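Local coordinates for endoglucanase, glycoside hydrolase family 5 protein (Cytophaga hutchinsonii, PDB 5IHS) that probably hydrolyses internal beta-1,4-glucosidic bonds of cellulose as a periplasmic endoglucanase with a TIM-barrel fold, at residues E30-L35 with G117-I122. Numbering follows the deposited sequence.
Sequences EKYGKL and GIYVII
Tyr119 OH donates a hydrogen bond to Gly33 O at 2.7 Å, and this bond is the polar heart of the contact. The hydroxyl meets a lone pair in the carbonyl plane, at a C=O...O angle of 132°, while the carbonyl oxygen lies in the plane of the phenol ring. Gly33, the first residue past helix 28-32, has a positive phi of 74°, and the bond from Tyr119 holds its carbonyl where the chain leaves the helix for the hairpin strand 35-38.

Carbon packing surrounds the bond. Leu35 comes over one face of the Tyr119 ring in a CH-pi contact: Leu35 CD1 lies 3.9 Å from the centroid of the Tyr119 ring, displaced toward the CE1 rim. The other methyl, Leu35 CD2, lies 3.8 Å from Tyr119 OH. Tyr32 CB abuts the same hydroxyl at 3.3 Å, near the ring plane. Tyr119 CG stands anti to its own carbonyl carbon (chi1 -65°), which points the phenol toward 30-35, on the face of the strand turned away from helix 99-116. A phenylalanine here would probably keep the ring under Leu35 but leave Gly33 O without its hydroxyl mate.

The one hydrogen bond between the two segments pairs the buried Tyr119 hydroxyl with the Gly33 carbonyl and ties the N-terminal segment to the start of the third strand of the TIM barrel.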
ATOM      1  N   GLU A  30       7.699 -12.545 -11.946  1.00  9.86           N
ATOM      2  CA  GLU A  30       7.928 -13.890 -12.477  1.00 10.99           C
ATOM      3  C   GLU A  30       8.409 -14.846 -11.390  1.00 11.22           C
ATOM      4  O   GLU A  30       8.048 -16.025 -11.390  1.00 12.35           O
ATOM      5  CB  GLU A  30       8.911 -13.847 -13.650  1.00 12.16           C
ATOM      6  CG  GLU A  30       8.278 -13.287 -14.902  1.00 14.89           C
ATOM      7  CD  GLU A  30       9.263 -13.015 -16.022  1.00 18.79           C
ATOM      8  OE1 GLU A  30      10.485 -13.060 -15.786  1.00 19.37           O
ATOM      9  OE2 GLU A  30       8.807 -12.738 -17.151  1.00 21.50           O
ATOM     10  N   LYS A  31       9.203 -14.349 -10.442  1.00 10.05           N
ATOM     11  CA  LYS A  31       9.693 -15.181  -9.344  1.00 10.02           C
ATOM     12  C   LYS A  31       8.557 -15.690  -8.466  1.00 10.44           C
ATOM     13  O   LYS A  31       8.465 -16.890  -8.183  1.00 11.32           O
ATOM     14  CB  LYS A  31      10.722 -14.404  -8.513  1.00 10.99           C
ATOM     15  CG  LYS A  31      11.283 -15.182  -7.323  1.00 12.02           C
ATOM     16  CD  LYS A  31      12.162 -14.303  -6.440  1.00 13.17           C
ATOM     17  CE  LYS A  31      12.709 -15.042  -5.234  1.00 14.35           C
ATOM     18  NZ  LYS A  31      13.695 -16.091  -5.584  1.00 15.17           N
ATOM     19  N   TYR A  32       7.696 -14.789  -7.992  1.00  9.68           N
ATOM     20  CA  TYR A  32       6.681 -15.177  -7.013  1.00  9.68           C
ATOM     21  C   TYR A  32       5.334 -15.519  -7.645  1.00  9.48           C
ATOM     22  O   TYR A  32       4.576 -16.315  -7.073  1.00 10.51           O
ATOM     23  CB  TYR A  32       6.483 -14.064  -5.981  1.00  9.57           C
ATOM     24  CG  TYR A  32       7.639 -13.819  -5.040  1.00  9.90           C
ATOM     25  CD1 TYR A  32       8.300 -14.866  -4.406  1.00 10.75           C
ATOM     26  CD2 TYR A  32       8.042 -12.525  -4.744  1.00 11.38           C
ATOM     27  CE1 TYR A  32       9.335 -14.621  -3.510  1.00 11.01           C
ATOM     28  CE2 TYR A  32       9.069 -12.277  -3.863  1.00 12.19           C
ATOM     29  CZ  TYR A  32       9.714 -13.312  -3.241  1.00 11.73           C
ATOM     30  OH  TYR A  32      10.731 -12.996  -2.357  1.00 13.23           O
ATOM     31  N   GLY A  33       5.003 -14.906  -8.782  1.00  9.31           N
ATOM     32  CA  GLY A  33       3.770 -15.199  -9.489  1.00  9.93           C
ATOM     33  C   GLY A  33       2.525 -14.637  -8.820  1.00  9.28           C
ATOM     34  O   GLY A  33       2.548 -13.614  -8.120  1.00  9.47           O
ATOM     35  N   LYS A  34       1.410 -15.317  -9.061  1.00  9.04           N
ATOM     36  CA  LYS A  34       0.136 -14.916  -8.482  1.00  9.13           C
ATOM     37  C   LYS A  34       0.190 -15.038  -6.970  1.00  9.17           C
ATOM     38  O   LYS A  34       0.670 -16.038  -6.427  1.00  9.77           O
ATOM     39  CB  LYS A  34      -0.970 -15.832  -9.005  1.00 10.81           C
ATOM     40  CG  LYS A  34      -1.300 -15.669 -10.475  1.00 13.80           C
ATOM     41  CD  LYS A  34      -2.343 -16.701 -10.911  1.00 19.09           C
ATOM     42  CE  LYS A  34      -2.839 -16.484 -12.317  1.00 23.77           C
ATOM     43  NZ  LYS A  34      -3.853 -17.511 -12.653  1.00 26.31           N
ATOM     44  N   LEU A  35      -0.350 -14.030  -6.290  1.00  8.57           N
ATOM     45  CA  LEU A  35      -0.380 -13.968  -4.838  1.00  9.01           C
ATOM     46  C   LEU A  35      -1.744 -14.390  -4.306  1.00  9.04           C
ATOM     47  O   LEU A  35      -2.782 -14.192  -4.944  1.00 10.67           O
ATOM     48  CB  LEU A  35      -0.079 -12.547  -4.363  1.00  9.04           C
ATOM     49  CG  LEU A  35       1.247 -11.978  -4.863  1.00  9.95           C
ATOM     50  CD1 LEU A  35       1.395 -10.542  -4.361  1.00 10.71           C
ATOM     51  CD2 LEU A  35       2.444 -12.811  -4.442  1.00 11.09           C
ATOM     52  N   GLY A 117       7.891  -5.507 -14.021  1.00  8.60           N
ATOM     53  CA  GLY A 117       7.817  -6.749 -13.282  1.00  8.43           C
ATOM     54  C   GLY A 117       7.793  -6.641 -11.774  1.00  8.26           C
ATOM     55  O   GLY A 117       8.324  -7.532 -11.107  1.00  9.23           O
ATOM     56  N   ILE A 118       7.159  -5.604 -11.216  1.00  7.64           N
ATOM     57  CA  ILE A 118       6.950  -5.502  -9.776  1.00  7.29           C
ATOM     58  C   ILE A 118       5.449  -5.439  -9.494  1.00  6.48           C
ATOM     59  O   ILE A 118       4.629  -5.230 -10.390  1.00  7.32           O
ATOM     60  CB  ILE A 118       7.728  -4.341  -9.120  1.00  7.67           C
ATOM     61  CG1 ILE A 118       7.231  -2.967  -9.577  1.00  8.29           C
ATOM     62  CG2 ILE A 118       9.225  -4.502  -9.386  1.00  8.52           C
ATOM     63  CD1 ILE A 118       7.776  -1.814  -8.754  1.00  9.76           C
ATOM     64  N   TYR A 119       5.095  -5.628  -8.227  1.00  6.59           N
ATOM     65  CA  TYR A 119       3.698  -5.576  -7.815  1.00  6.33           C
ATOM     66  C   TYR A 119       3.252  -4.122  -7.659  1.00  6.21           C
ATOM     67  O   TYR A 119       4.070  -3.210  -7.477  1.00  6.47           O
ATOM     68  CB  TYR A 119       3.481  -6.390  -6.528  1.00  6.83           C
ATOM     69  CG  TYR A 119       3.738  -7.876  -6.745  1.00  6.82           C
ATOM     70  CD1 TYR A 119       2.740  -8.699  -7.254  1.00  7.21           C
ATOM     71  CD2 TYR A 119       4.979  -8.442  -6.487  1.00  7.36           C
ATOM     72  CE1 TYR A 119       2.973 -10.041  -7.497  1.00  7.88           C
ATOM     73  CE2 TYR A 119       5.222  -9.779  -6.718  1.00  7.94           C
ATOM     74  CZ  TYR A 119       4.230 -10.574  -7.231  1.00  7.79           C
ATOM     75  OH  TYR A 119       4.532 -11.904  -7.475  1.00  8.69           O
ATOM     76  N   VAL A 120       1.939  -3.903  -7.729  1.00  6.28           N
ATOM     77  CA  VAL A 120       1.387  -2.556  -7.653  1.00  6.21           C
ATOM     78  C   VAL A 120       0.080  -2.592  -6.877  1.00  6.29           C
ATOM     79  O   VAL A 120      -0.781  -3.443  -7.141  1.00  7.27           O
ATOM     80  CB  VAL A 120       1.211  -1.913  -9.048  1.00  7.26           C
ATOM     81  CG1 VAL A 120       0.340  -2.757  -9.960  1.00  7.94           C
ATOM     82  CG2 VAL A 120       0.662  -0.491  -8.925  1.00  7.43           C
ATOM     83  N   ILE A 121      -0.059  -1.666  -5.929  1.00  5.99           N
ATOM     84  CA  ILE A 121      -1.284  -1.491  -5.158  1.00  5.81           C
ATOM     85  C   ILE A 121      -2.083  -0.346  -5.763  1.00  6.36           C
ATOM     86  O   ILE A 121      -1.582   0.778  -5.872  1.00  6.67           O
ATOM     87  CB  ILE A 121      -0.980  -1.197  -3.686  1.00  6.40           C
ATOM     88  CG1 ILE A 121      -0.188  -2.333  -3.040  1.00  7.05           C
ATOM     89  CG2 ILE A 121      -2.275  -0.947  -2.924  1.00  7.23           C
ATOM     90  CD1 ILE A 121       0.447  -1.953  -1.726  1.00  7.94           C
ATOM     91  N   ILE A 122      -3.331  -0.643  -6.123  1.00  6.23           N
ATOM     92  CA  ILE A 122      -4.288   0.357  -6.578  1.00  6.57           C
ATOM     93  C   ILE A 122      -5.060   0.795  -5.336  1.00  6.59           C
ATOM     94  O   ILE A 122      -5.937   0.070  -4.868  1.00  6.99           O
ATOM     95  CB  ILE A 122      -5.224  -0.206  -7.651  1.00  7.57           C
ATOM     96  CG1 ILE A 122      -4.440  -0.648  -8.890  1.00  8.97           C
ATOM     97  CG2 ILE A 122      -6.303   0.819  -8.019  1.00  8.30           C
ATOM     98  CD1 ILE A 122      -5.273  -1.391  -9.901  1.00 10.33           C
TER